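Local coordinates for CELL WALL surface anchor family protein (Streptococcus pneumoniae, PDB 2X9Z) that probably serves as the polymerising backbone subunit of the pneumococcal pilus, a covalently built surface fibre linked to cell adhesion, at residues A[68-73]-A[110-115]; A[5-10]-A[254-259]; A[61-66]-A[84-89]; A[54-59]-A[145-150]. The protein carries 1 engineered substitution. One frame throughout, in Å; residues are numbered along the deposited sequence.

Contact 1: A[68-73]-A[110-115]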
loop_
_atom_site.group_PDB
_atom_site.type_symbol
_atom_site.label_atom_id
_atom_site.label_comp_id
_atom_site.label_asym_id
_atom_site.label_seq_id
_atom_site.Cartn_x
_atom_site.Cartn_y
_atom_site.Cartn_z
ATOM N N VAL A 68 -4.400 -10.195 11.836
ATOM C CA VAL A 68 -4.175 -8.760 12.018
ATOM C C VAL A 68 -4.526 -8.312 13.434
ATOM O O VAL A 68 -5.632 -8.573 13.922
ATOM C CB VAL A 68 -4.958 -7.910 10.990
ATOM C CG1 VAL A 68 -4.657 -6.434 11.177
ATOM C CG2 VAL A 68 -4.619 -8.335 9.577
ATOM N N LYS A 69 -3.574 -7.645 14.085
ATOM C CA LYS A 69 -3.785 -7.037 15.395
ATOM C C LYS A 69 -3.380 -5.568 15.327
ATOM O O LYS A 69 -2.433 -5.208 14.628
ATOM C CB LYS A 69 -2.937 -7.741 16.460
ATOM C CG LYS A 69 -3.120 -9.256 16.543
ATOM C CD LYS A 69 -4.256 -9.653 17.466
ATOM C CE LYS A 69 -4.180 -11.131 17.841
ATOM N NZ LYS A 69 -4.344 -12.005 16.659
ATOM N N VAL A 70 -4.109 -4.715 16.032
ATOM C CA VAL A 70 -3.799 -3.288 16.019
ATOM C C VAL A 70 -3.828 -2.689 17.424
ATOM O O VAL A 70 -4.762 -2.928 18.199
ATOM C CB VAL A 70 -4.744 -2.508 15.067
ATOM C CG1 VAL A 70 -6.205 -2.749 15.419
ATOM C CG2 VAL A 70 -4.415 -1.021 15.073
ATOM N N THR A 71 -2.790 -1.916 17.736
ATOM C CA THR A 71 -2.646 -1.267 19.030
ATOM C C THR A 71 -2.338 0.213 18.839
ATOM O O THR A 71 -1.755 0.612 17.824
ATOM C CB THR A 71 -1.498 -1.901 19.869
ATOM O OG1 THR A 71 -0.258 -1.773 19.163
ATOM C CG2 THR A 71 -1.782 -3.375 20.164
ATOM N N VAL A 72 -2.746 1.018 19.813
ATOM C CA VAL A 72 -2.291 2.400 19.920
ATOM C C VAL A 72 -1.549 2.533 21.246
ATOM O O VAL A 72 -2.090 2.201 22.298
ATOM C CB VAL A 72 -3.462 3.391 19.887
ATOM C CG1 VAL A 72 -2.949 4.814 20.087
ATOM C CG2 VAL A 72 -4.238 3.262 18.584
ATOM N N ASP A 73 -0.297 2.986 21.189
ATOM C CA ASP A 73 0.577 3.033 22.361
ATOM C C ASP A 73 0.554 1.699 23.113
ATOM O O ASP A 73 0.537 1.653 24.341
ATOM C CB ASP A 73 0.223 4.209 23.277
ATOM C CG ASP A 73 0.578 5.563 22.662
ATOM O OD1 ASP A 73 1.294 5.607 21.642
ATOM O OD2 ASP A 73 0.144 6.599 23.196
ATOM N N LYS A 110 1.335 9.813 19.001
ATOM C CA LYS A 110 0.697 8.523 19.262
ATOM C C LYS A 110 1.258 7.494 18.289
ATOM O O LYS A 110 1.489 7.795 17.113
ATOM C CB LYS A 110 -0.828 8.612 19.105
ATOM C CG LYS A 110 -1.514 9.601 20.050
ATOM C CD LYS A 110 -1.309 9.259 21.524
ATOM C CE LYS A 110 -2.423 8.382 22.051
ATOM N NZ LYS A 110 -2.184 7.927 23.454
ATOM N N THR A 111 1.492 6.283 18.776
ATOM C CA THR A 111 2.080 5.242 17.949
ATOM C C THR A 111 1.081 4.141 17.663
ATOM O O THR A 111 0.629 3.453 18.580
ATOM C CB THR A 111 3.294 4.620 18.646
ATOM O OG1 THR A 111 4.273 5.640 18.885
ATOM C CG2 THR A 111 3.904 3.529 17.790
ATOM N N VAL A 112 0.750 3.963 16.387
ATOM C CA VAL A 112 -0.126 2.871 15.972
ATOM C C VAL A 112 0.743 1.729 15.475
ATOM O O VAL A 112 1.652 1.953 14.684
ATOM C CB VAL A 112 -1.090 3.294 14.837
ATOM C CG1 VAL A 112 -2.052 2.154 14.510
ATOM C CG2 VAL A 112 -1.864 4.543 15.228
ATOM N N LYS A 113 0.477 0.516 15.946
ATOM C CA LYS A 113 1.191 -0.654 15.462
ATOM C C LYS A 113 0.198 -1.696 14.959
ATOM O O LYS A 113 -0.759 -2.057 15.650
ATOM C CB LYS A 113 2.061 -1.249 16.574
ATOM C CG LYS A 113 2.853 -2.488 16.166
ATOM C CD LYS A 113 3.795 -2.894 17.291
ATOM C CE LYS A 113 4.456 -4.229 17.042
ATOM N NZ LYS A 113 5.301 -4.598 18.207
ATOM N N ILE A 114 0.427 -2.162 13.740
ATOM C CA ILE A 114 -0.395 -3.194 13.131
ATOM C C ILE A 114 0.510 -4.389 12.870
ATOM O O ILE A 114 1.569 -4.253 12.250
ATOM C CB ILE A 114 -0.994 -2.721 11.797
ATOM C CG1 ILE A 114 -1.870 -1.487 12.022
ATOM C CG2 ILE A 114 -1.785 -3.855 11.122
ATOM C CD1 ILE A 114 -2.286 -0.800 10.730
ATOM N N THR A 115 0.119 -5.555 13.366
ATOM C CA THR A 115 0.910 -6.764 13.155
ATOM C C THR A 115 0.076 -7.808 12.431
ATOM O O THR A 115 -1.157 -7.828 12.537
ATOM C CB THR A 115 1.442 -7.346 14.480
ATOM O OG1 THR A 115 0.344 -7.745 15.306
ATOM C CG2 THR A 115 2.267 -6.320 15.236
HETATM O O HOH W 1 1.056 0.700 19.468
HETATM O O HOH W 2 -0.204 -4.551 17.112
HETATM O O HOH W 3 3.934 6.594 21.471
#
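Residues 69-72 and 110-115 form an antiparallel ladder in one sheet of the pilin beta-sandwich, their short axes 4.7 Å apart at the closest. Lys69-Thr115 and Thr71-Lys113 are its hydrogen-bonded pairs, each N-H lying in the plane of the carbonyl it meets; Thr71 N to Lys113 O is 2.9 Å, with 163° at the hydrogen. Val70-Ile114 and Val72-Val112 are the non-hydrogen-bonded pairs. At Asp73 the ladder changes character. Asp73 N still donates to Thr111 O (2.8 Å), but the returning bond goes from Thr111 N to the carboxylate oxygen Asp73 OD1, which is met from above the carboxylate plane. The charged contact uses the other oxygen: Lys110, bent at chi2 and chi3, folds back to bring NZ within 2.7 Å of Asp73 OD2, again above the plane. Water bridges the polar face, one molecule joining Thr71 OG1 to the carbonyl of Thr111, another Asp73 OD1 to Thr111 OG1, which also bonds Lys41. On the apolar face Val70 CG2 reaches Val112 CG1 and Ile114 CG1, both at 4.0 Å, while Val68 CG1 lies alongside Ile114 CG2. This face packs on Leu84, Phe91 and Leu93 of strands 82-87 and 90-95, and strand 33-42 flanks 110-115 within the same sheet.

Contact 2: A[5-10]-A[254-259]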
loop_
_atom_site.group_PDB
_atom_site.type_symbol
_atom_site.label_atom_id
_atom_site.label_comp_id
_atom_site.label_asym_id
_atom_site.label_seq_id
_atom_site.Cartn_x
_atom_site.Cartn_y
_atom_site.Cartn_z
ATOM N N ILE A 5 5.958 6.712 9.106
ATOM C CA ILE A 5 5.626 5.292 9.029
ATOM C C ILE A 5 6.830 4.438 8.674
ATOM O O ILE A 5 7.753 4.902 8.010
ATOM C CB ILE A 5 4.501 5.047 7.992
ATOM C CG1 ILE A 5 3.945 3.625 8.091
ATOM C CG2 ILE A 5 4.989 5.356 6.582
ATOM C CD1 ILE A 5 2.631 3.459 7.367
ATOM N N ASP A 6 6.814 3.197 9.140
ATOM C CA ASP A 6 7.792 2.223 8.700
ATOM C C ASP A 6 7.131 0.853 8.662
ATOM O O ASP A 6 6.182 0.585 9.410
ATOM C CB ASP A 6 8.995 2.199 9.636
ATOM C CG ASP A 6 10.142 1.365 9.082
ATOM O OD1 ASP A 6 10.337 1.337 7.842
ATOM O OD2 ASP A 6 10.854 0.732 9.888
ATOM N N LYS A 7 7.622 0.000 7.772
ATOM C CA LYS A 7 7.168 -1.370 7.700
ATOM C C LYS A 7 8.371 -2.295 7.719
ATOM O O LYS A 7 9.348 -2.069 7.006
ATOM C CB LYS A 7 6.376 -1.612 6.425
ATOM C CG LYS A 7 5.931 -3.039 6.326
ATOM C CD LYS A 7 5.243 -3.342 5.043
ATOM C CE LYS A 7 4.737 -4.754 5.127
ATOM N NZ LYS A 7 3.743 -4.998 4.089
ATOM N N ASP A 8 8.303 -3.346 8.526
ATOM C CA ASP A 8 9.397 -4.307 8.566
ATOM C C ASP A 8 8.909 -5.603 9.199
ATOM O O ASP A 8 7.728 -5.750 9.517
ATOM C CB ASP A 8 10.576 -3.719 9.363
ATOM C CG ASP A 8 11.937 -4.200 8.865
ATOM O OD1 ASP A 8 12.041 -5.324 8.327
ATOM O OD2 ASP A 8 12.914 -3.435 9.018
ATOM N N PHE A 9 9.821 -6.545 9.367
ATOM C CA PHE A 9 9.493 -7.768 10.082
ATOM C C PHE A 9 9.295 -7.470 11.565
ATOM O O PHE A 9 9.686 -6.405 12.053
ATOM C CB PHE A 9 10.589 -8.807 9.861
ATOM C CG PHE A 9 10.846 -9.092 8.411
ATOM C CD1 PHE A 9 12.064 -8.779 7.824
ATOM C CD2 PHE A 9 9.846 -9.641 7.623
ATOM C CE1 PHE A 9 12.279 -9.023 6.477
ATOM C CE2 PHE A 9 10.064 -9.897 6.279
ATOM C CZ PHE A 9 11.286 -9.581 5.706
ATOM N N LYS A 10 8.658 -8.401 12.268
ATOM C CA LYS A 10 8.372 -8.248 13.693
ATOM C C LYS A 10 9.586 -7.755 14.484
ATOM O O LYS A 10 10.677 -8.326 14.386
ATOM C CB LYS A 10 7.863 -9.571 14.275
ATOM C CG LYS A 10 7.685 -9.569 15.783
ATOM C CD LYS A 10 7.013 -10.856 16.237
ATOM C CE LYS A 10 6.725 -10.843 17.727
ATOM N NZ LYS A 10 7.979 -10.799 18.526
ATOM N N THR A 254 9.312 2.313 3.175
ATOM C CA THR A 254 10.216 1.373 2.525
ATOM C C THR A 254 9.810 -0.032 2.952
ATOM O O THR A 254 9.258 -0.224 4.040
ATOM C CB THR A 254 11.692 1.644 2.862
ATOM O OG1 THR A 254 11.858 1.679 4.283
ATOM C CG2 THR A 254 12.140 2.976 2.256
ATOM N N GLU A 255 10.078 -1.001 2.086
ATOM C CA GLU A 255 9.471 -2.319 2.176
ATOM C C GLU A 255 10.525 -3.398 2.419
ATOM O O GLU A 255 11.595 -3.386 1.813
ATOM C CB GLU A 255 8.690 -2.601 0.882
ATOM C CG GLU A 255 7.691 -1.480 0.521
ATOM C CD GLU A 255 7.187 -1.523 -0.928
ATOM O OE1 GLU A 255 6.237 -0.770 -1.251
ATOM O OE2 GLU A 255 7.723 -2.300 -1.745
ATOM N N PRO A 256 10.229 -4.334 3.323
ATOM C CA PRO A 256 11.123 -5.470 3.557
ATOM C C PRO A 256 10.943 -6.497 2.454
ATOM O O PRO A 256 9.954 -6.454 1.726
ATOM C CB PRO A 256 10.607 -6.032 4.886
ATOM C CG PRO A 256 9.134 -5.763 4.833
ATOM C CD PRO A 256 8.979 -4.439 4.097
ATOM N N LYS A 257 11.901 -7.404 2.321
ATOM C CA LYS A 257 11.830 -8.450 1.304
ATOM C C LYS A 257 12.209 -9.803 1.874
ATOM O O LYS A 257 12.992 -9.894 2.826
ATOM C CB LYS A 257 12.754 -8.134 0.123
ATOM C CG LYS A 257 12.362 -6.894 -0.663
ATOM C CD LYS A 257 13.381 -6.606 -1.746
ATOM C CE LYS A 257 13.007 -5.362 -2.522
ATOM N NZ LYS A 257 12.669 -4.243 -1.602
ATOM N N VAL A 258 11.644 -10.857 1.298
ATOM C CA VAL A 258 12.059 -12.210 1.629
ATOM C C VAL A 258 12.515 -12.913 0.358
ATOM O O VAL A 258 12.177 -12.495 -0.751
ATOM C CB VAL A 258 10.929 -13.018 2.288
ATOM C CG1 VAL A 258 10.443 -12.312 3.541
ATOM C CG2 VAL A 258 9.789 -13.230 1.311
ATOM N N VAL A 259 13.296 -13.971 0.518
ATOM C CA VAL A 259 13.774 -14.733 -0.624
ATOM C C VAL A 259 14.020 -16.161 -0.176
ATOM O O VAL A 259 14.191 -16.421 1.016
ATOM C CB VAL A 259 15.055 -14.103 -1.215
ATOM C CG1 VAL A 259 16.222 -14.229 -0.240
ATOM C CG2 VAL A 259 15.393 -14.716 -2.576
HETATM O O HOH W 4 9.686 3.603 6.048
#
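Lys7 NZ is gripped twice, by a covalent link to Asn132 CG and by a hydrogen bond to Asp55 OD1. The side chain that delivers it is fully extended, with CG anti to the backbone N (chi1 179°), and the Lys7 CD methylene crosses Pro256 CD at 4.0 Å, so the proline ring borders the aliphatic part of the linked chain. No direct hydrogen bond joins 5-10 to 254-259. A water does so instead, giving its protons to Ile5 O and to Asp6 OD1 while accepting from Thr254 N at 3.2 Å; Lys22 binds Asp6 OD1, Lys7 O and Thr254 OG1 from outside, and Asp6 OD2 accepts from Asn14 N. The rest is packing around Phe9. Pro256 CB sits over one ring face in a CH-pi contact, 4.0 Å from the Phe9 ring centroid, and Lys257 O approaches the ring edge, 3.4 Å from Phe9 CZ. Val258 CG1 comes in obliquely, 3.6 Å from Phe9 CZ. Asp8 OD1 takes the N-H of Phe9 on its anti lone pair at 2.7 Å. A lysine of the first strand joined to an asparagine of the facing sheet, with an aspartate beside the link, is characteristic of intramolecular isopeptide bonds in CnaA-type domains of Gram-positive pilins and adhesins.

Contact 3: A[61-66]-A[84-89]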
loop_
_atom_site.group_PDB
_atom_site.type_symbol
_atom_site.label_atom_id
_atom_site.label_comp_id
_atom_site.label_asym_id
_atom_site.label_seq_id
_atom_site.Cartn_x
_atom_site.Cartn_y
_atom_site.Cartn_z
ATOM N N LEU A 61 3.896 -14.639 -1.285
ATOM C CA LEU A 61 3.521 -14.482 0.119
ATOM C C LEU A 61 2.015 -14.596 0.269
ATOM O O LEU A 61 1.274 -13.741 -0.210
ATOM C CB LEU A 61 3.976 -13.124 0.651
ATOM C CG LEU A 61 5.465 -12.943 0.905
ATOM C CD1 LEU A 61 5.794 -11.464 0.994
ATOM C CD2 LEU A 61 5.886 -13.682 2.174
ATOM N N ALA A 62 1.562 -15.646 0.939
ATOM C CA ALA A 62 0.136 -15.817 1.194
ATOM C C ALA A 62 -0.238 -15.097 2.478
ATOM O O ALA A 62 0.131 -15.528 3.570
ATOM C CB ALA A 62 -0.227 -17.295 1.300
ATOM N N PHE A 63 -0.971 -13.999 2.349
ATOM C CA PHE A 63 -1.480 -13.283 3.514
ATOM C C PHE A 63 -2.254 -14.231 4.436
ATOM O O PHE A 63 -3.109 -14.980 3.972
ATOM C CB PHE A 63 -2.381 -12.126 3.075
ATOM C CG PHE A 63 -3.063 -11.430 4.219
ATOM C CD1 PHE A 63 -2.321 -10.845 5.235
ATOM C CD2 PHE A 63 -4.444 -11.391 4.295
ATOM C CE1 PHE A 63 -2.947 -10.222 6.305
ATOM C CE2 PHE A 63 -5.078 -10.763 5.359
ATOM C CZ PHE A 63 -4.326 -10.184 6.366
ATOM N N ASN A 64 -1.942 -14.213 5.731
ATOM C CA ASN A 64 -2.634 -15.082 6.685
ATOM C C ASN A 64 -3.852 -14.382 7.296
ATOM O O ASN A 64 -3.739 -13.580 8.240
ATOM C CB ASN A 64 -1.679 -15.558 7.790
ATOM C CG ASN A 64 -0.577 -16.468 7.268
ATOM O OD1 ASN A 64 -0.732 -17.129 6.242
ATOM N ND2 ASN A 64 0.538 -16.510 7.986
ATOM N N LYS A 65 -5.024 -14.676 6.754
ATOM C CA LYS A 65 -6.238 -14.038 7.250
ATOM C C LYS A 65 -6.471 -14.364 8.715
ATOM O O LYS A 65 -6.211 -15.482 9.159
ATOM C CB LYS A 65 -7.448 -14.460 6.423
ATOM C CG LYS A 65 -7.375 -14.026 4.972
ATOM C CD LYS A 65 -8.605 -14.497 4.229
ATOM C CE LYS A 65 -8.618 -13.992 2.805
ATOM N NZ LYS A 65 -9.824 -14.520 2.112
ATOM N N GLY A 66 -6.958 -13.382 9.465
ATOM C CA GLY A 66 -7.275 -13.572 10.868
ATOM C C GLY A 66 -6.126 -13.200 11.790
ATOM O O GLY A 66 -6.290 -13.237 13.012
ATOM N N LEU A 84 -11.708 -3.509 9.521
ATOM C CA LEU A 84 -10.711 -4.297 8.816
ATOM C C LEU A 84 -11.383 -5.081 7.695
ATOM O O LEU A 84 -12.400 -5.741 7.917
ATOM C CB LEU A 84 -10.056 -5.278 9.793
ATOM C CG LEU A 84 -9.083 -6.306 9.212
ATOM C CD1 LEU A 84 -7.850 -5.609 8.656
ATOM C CD2 LEU A 84 -8.689 -7.321 10.264
ATOM N N THR A 85 -10.800 -5.021 6.502
ATOM C CA THR A 85 -11.249 -5.838 5.385
ATOM C C THR A 85 -10.058 -6.631 4.876
ATOM O O THR A 85 -9.035 -6.057 4.498
ATOM C CB THR A 85 -11.811 -4.984 4.240
ATOM O OG1 THR A 85 -12.845 -4.129 4.741
ATOM C CG2 THR A 85 -12.391 -5.877 3.146
ATOM N N GLU A 86 -10.200 -7.951 4.885
ATOM C CA GLU A 86 -9.143 -8.852 4.473
ATOM C C GLU A 86 -9.504 -9.498 3.150
ATOM O O GLU A 86 -10.628 -9.974 2.959
ATOM C CB GLU A 86 -8.935 -9.916 5.550
ATOM C CG GLU A 86 -8.356 -9.355 6.838
ATOM C CD GLU A 86 -8.295 -10.383 7.954
ATOM O OE1 GLU A 86 -9.349 -10.696 8.551
ATOM O OE2 GLU A 86 -7.189 -10.874 8.238
ATOM N N VAL A 87 -8.538 -9.513 2.240
ATOM C CA VAL A 87 -8.696 -10.177 0.955
ATOM C C VAL A 87 -7.528 -11.137 0.745
ATOM O O VAL A 87 -6.643 -11.255 1.601
ATOM C CB VAL A 87 -8.803 -9.163 -0.206
ATOM C CG1 VAL A 87 -10.061 -8.320 -0.053
ATOM C CG2 VAL A 87 -7.564 -8.275 -0.263
ATOM N N ALA A 88 -7.520 -11.824 -0.388
ATOM C CA ALA A 88 -6.534 -12.873 -0.599
ATOM C C ALA A 88 -5.098 -12.361 -0.520
ATOM O O ALA A 88 -4.211 -13.055 -0.029
ATOM C CB ALA A 88 -6.779 -13.589 -1.930
ATOM N N THR A 89 -4.878 -11.139 -0.991
ATOM C CA THR A 89 -3.524 -10.604 -1.123
ATOM C C THR A 89 -3.145 -9.543 -0.086
ATOM O O THR A 89 -2.084 -8.931 -0.203
ATOM C CB THR A 89 -3.292 -10.016 -2.538
ATOM O OG1 THR A 89 -4.270 -9.002 -2.799
ATOM C CG2 THR A 89 -3.394 -11.109 -3.598
HETATM O O HOH W 5 -1.928 -13.805 -0.346
HETATM O O HOH W 6 -4.351 -15.329 1.604
HETATM O O HOH W 7 -11.465 -12.584 3.433
#
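One edge of the pilin beta-sandwich is closed here, where residues 61-66 of one sheet meet the border strand 82-87 of the other and the turn that follows it. Glu86 carries the polar link: extended beyond CG, it presents OE2 by its syn lone pair to Gly66 N at 2.8 Å, almost straight at 173°. The Lys65-Gly66 peptide points its N-H at the carboxylate, and the positive phi of Gly66 (93°) suits a glycine. The Glu86 chain crosses the Phe63 ring at about a right angle, its CB near the ring plane at the edge, and the ring and carboxylate planes are 73° apart. Phe63 CD2 meets Val87 O obliquely at 3.5 Å; the ring, with CG anti to the backbone N, continues inward to Phe91 and Met57. Lys65 stretches along the outside. Its CE lies 3.6 Å from Val87 O, and its NZ is joined by a water to Glu86 O, the NZ-to-water distance being 2.9 Å. A second water accepts from Phe63 N, so solvent takes up main-chain groups that direct pairing leaves at this margin. Strand 61-72 of one sheet and edge strand 82-87 of the other thus close over Phe63 at the margin of the two-sheet sandwich.

Contact 4: A[54-59]-A[145-150]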
loop_
_atom_site.group_PDB
_atom_site.type_symbol
_atom_site.label_atom_id
_atom_site.label_comp_id
_atom_site.label_asym_id
_atom_site.label_seq_id
_atom_site.Cartn_x
_atom_site.Cartn_y
_atom_site.Cartn_z
ATOM N N SER A 54 -3.409 0.452 4.006
ATOM C CA SER A 54 -3.741 -0.468 2.935
ATOM C C SER A 54 -2.465 -1.250 2.612
ATOM O O SER A 54 -1.406 -0.659 2.413
ATOM C CB SER A 54 -4.237 0.331 1.723
ATOM O OG SER A 54 -4.627 -0.502 0.646
ATOM N N ASP A 55 -2.570 -2.574 2.554
ATOM C CA ASP A 55 -1.407 -3.439 2.408
ATOM C C ASP A 55 -1.692 -4.546 1.387
ATOM O O ASP A 55 -2.702 -5.236 1.479
ATOM C CB ASP A 55 -1.094 -4.035 3.783
ATOM C CG ASP A 55 0.258 -4.703 3.863
ATOM O OD1 ASP A 55 0.913 -4.977 2.831
ATOM O OD2 ASP A 55 0.659 -4.970 5.015
ATOM N N ARG A 56 -0.807 -4.714 0.409
ATOM C CA ARG A 56 -0.912 -5.833 -0.531
ATOM C C ARG A 56 0.450 -6.469 -0.696
ATOM O O ARG A 56 1.473 -5.820 -0.487
ATOM C CB ARG A 56 -1.437 -5.376 -1.892
ATOM C CG ARG A 56 -2.861 -4.837 -1.878
ATOM C CD ARG A 56 -3.877 -5.951 -1.584
ATOM N NE ARG A 56 -5.272 -5.506 -1.707
ATOM C CZ ARG A 56 -5.928 -4.803 -0.788
ATOM N NH1 ARG A 56 -5.318 -4.433 0.328
ATOM N NH2 ARG A 56 -7.193 -4.458 -0.992
HETATM N N MSE A 57 0.479 -7.740 -1.074
HETATM C CA MSE A 57 1.765 -8.418 -1.198
HETATM C C MSE A 57 1.836 -9.315 -2.424
HETATM O O MSE A 57 0.811 -9.712 -2.992
HETATM C CB MSE A 57 2.108 -9.166 0.089
HETATM C CG MSE A 57 1.101 -10.225 0.495
HETATM SE SE MSE A 57 1.096 -10.479 2.441
HETATM C CE MSE A 57 0.137 -8.835 2.880
ATOM N N THR A 58 3.058 -9.607 -2.851
ATOM C CA THR A 58 3.275 -10.372 -4.079
ATOM C C THR A 58 2.905 -11.842 -3.873
ATOM O O THR A 58 2.793 -12.311 -2.739
ATOM C CB THR A 58 4.705 -10.182 -4.604
ATOM O OG1 THR A 58 5.637 -10.536 -3.580
ATOM C CG2 THR A 58 4.923 -8.712 -4.973
ATOM N N GLU A 59 2.694 -12.559 -4.972
ATOM C CA GLU A 59 1.977 -13.832 -4.913
ATOM C C GLU A 59 2.687 -14.955 -4.150
ATOM O O GLU A 59 2.037 -15.909 -3.717
ATOM C CB GLU A 59 1.579 -14.297 -6.315
ATOM C CG GLU A 59 2.742 -14.678 -7.193
ATOM C CD GLU A 59 2.301 -15.339 -8.489
ATOM O OE1 GLU A 59 1.084 -15.426 -8.747
ATOM O OE2 GLU A 59 3.176 -15.776 -9.253
ATOM N N GLY A 145 -8.015 7.138 -0.824
ATOM C CA GLY A 145 -6.849 6.464 -1.373
ATOM C C GLY A 145 -6.499 5.152 -0.693
ATOM O O GLY A 145 -6.928 4.869 0.429
ATOM N N ASN A 146 -5.691 4.353 -1.382
ATOM C CA ASN A 146 -5.237 3.064 -0.869
ATOM C C ASN A 146 -3.962 2.649 -1.612
ATOM O O ASN A 146 -3.380 3.452 -2.343
ATOM C CB ASN A 146 -6.344 2.017 -0.986
ATOM C CG ASN A 146 -6.907 1.946 -2.373
ATOM O OD1 ASN A 146 -6.157 1.901 -3.339
ATOM N ND2 ASN A 146 -8.231 1.967 -2.490
ATOM N N THR A 147 -3.512 1.410 -1.433
ATOM C CA THR A 147 -2.193 1.022 -1.923
ATOM C C THR A 147 -2.291 0.305 -3.276
ATOM O O THR A 147 -3.302 -0.319 -3.583
ATOM C CB THR A 147 -1.446 0.165 -0.869
ATOM O OG1 THR A 147 -0.034 0.227 -1.100
ATOM C CG2 THR A 147 -1.926 -1.293 -0.870
ATOM N N PRO A 148 -1.233 0.391 -4.107
ATOM C CA PRO A 148 -1.269 -0.348 -5.382
ATOM C C PRO A 148 -1.502 -1.860 -5.218
ATOM O O PRO A 148 -1.033 -2.472 -4.250
ATOM C CB PRO A 148 0.118 -0.067 -5.987
ATOM C CG PRO A 148 0.448 1.290 -5.458
ATOM C CD PRO A 148 -0.073 1.299 -4.037
ATOM N N LYS A 149 -2.236 -2.446 -6.161
ATOM C CA LYS A 149 -2.410 -3.895 -6.234
ATOM C C LYS A 149 -1.502 -4.415 -7.354
ATOM O O LYS A 149 -1.698 -4.065 -8.521
ATOM C CB LYS A 149 -3.865 -4.259 -6.554
ATOM C CG LYS A 149 -4.860 -4.125 -5.392
ATOM C CD LYS A 149 -5.155 -2.660 -5.050
ATOM C CE LYS A 149 -5.964 -2.503 -3.768
ATOM N NZ LYS A 149 -6.090 -1.049 -3.428
ATOM N N PRO A 150 -0.496 -5.240 -7.012
ATOM C CA PRO A 150 0.404 -5.726 -8.066
ATOM C C PRO A 150 -0.307 -6.620 -9.078
ATOM O O PRO A 150 -1.286 -7.291 -8.744
ATOM C CB PRO A 150 1.453 -6.535 -7.296
ATOM C CG PRO A 150 1.377 -6.049 -5.900
ATOM C CD PRO A 150 -0.049 -5.646 -5.671
#
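The irregular segment 145-150 runs in the same sense as strand 54-57, with Ser54 CA 5.3 Å from Thr147 CA and Arg56 CA 6.2 Å from Lys149 CA, and one hydrogen bond joins the two segments. Thr147 N gives it to Ser54 OG at 3.0 Å (155°); the hydroxyl, anti to the backbone N, also bonds Asp92. Packing beside this bond is tight, for Thr147 CG2, in the crowded position between its backbone N and carbonyl carbon, lies 3.2 Å from Ser54 OG and also meets Arg56 CG. Arg56 CB points toward the other segment and rests against Pro150 CD; beyond it the chain bends at chi2 and crosses Lys149 obliquely. Lys149 CE covers one guanidinium face, 3.6 Å from Arg56 NH2. Arg56 NH1 turns back to the carbonyl of Asp55, meeting it in the guanidinium plane but from above the carbonyl plane. Lys149 NZ donates to Thr147 O at 2.9 Å. The two like charges, Arg56 NH2 and Lys149 NZ, are thus only 4.3 Å apart, and Arg56 NE is buried without a partner. Salt bridges from Arg56 NH2 to Glu231 and Asp92 probably offset the repulsion, which makes this linker toward the neighbouring domain a densely charged, buried junction.

How the contacts relate
Contacts 2 and 4 meet at the isopeptide site, where Lys7 NZ lies 3.1 Å from Asp55 OD1, although their centres are about 14 Å apart; the Asp55 carboxylate is consistent with the acidic residue that assists such bonds in pilins. Contact 4 passes on to contact 3 through strand 50-57: Thr89 O is 3.0 Å from Met57 N, a probable hydrogen bond, and Phe63 CB packs on Met57 SE. Contact 3 in turn touches contact 1 on the shared strand 61-72, with Val68 CG2 3.7 Å from Phe63 CZ. Contacts 1 and 2 reach the same five-stranded sheet without touching, their centres about 16 Å apart.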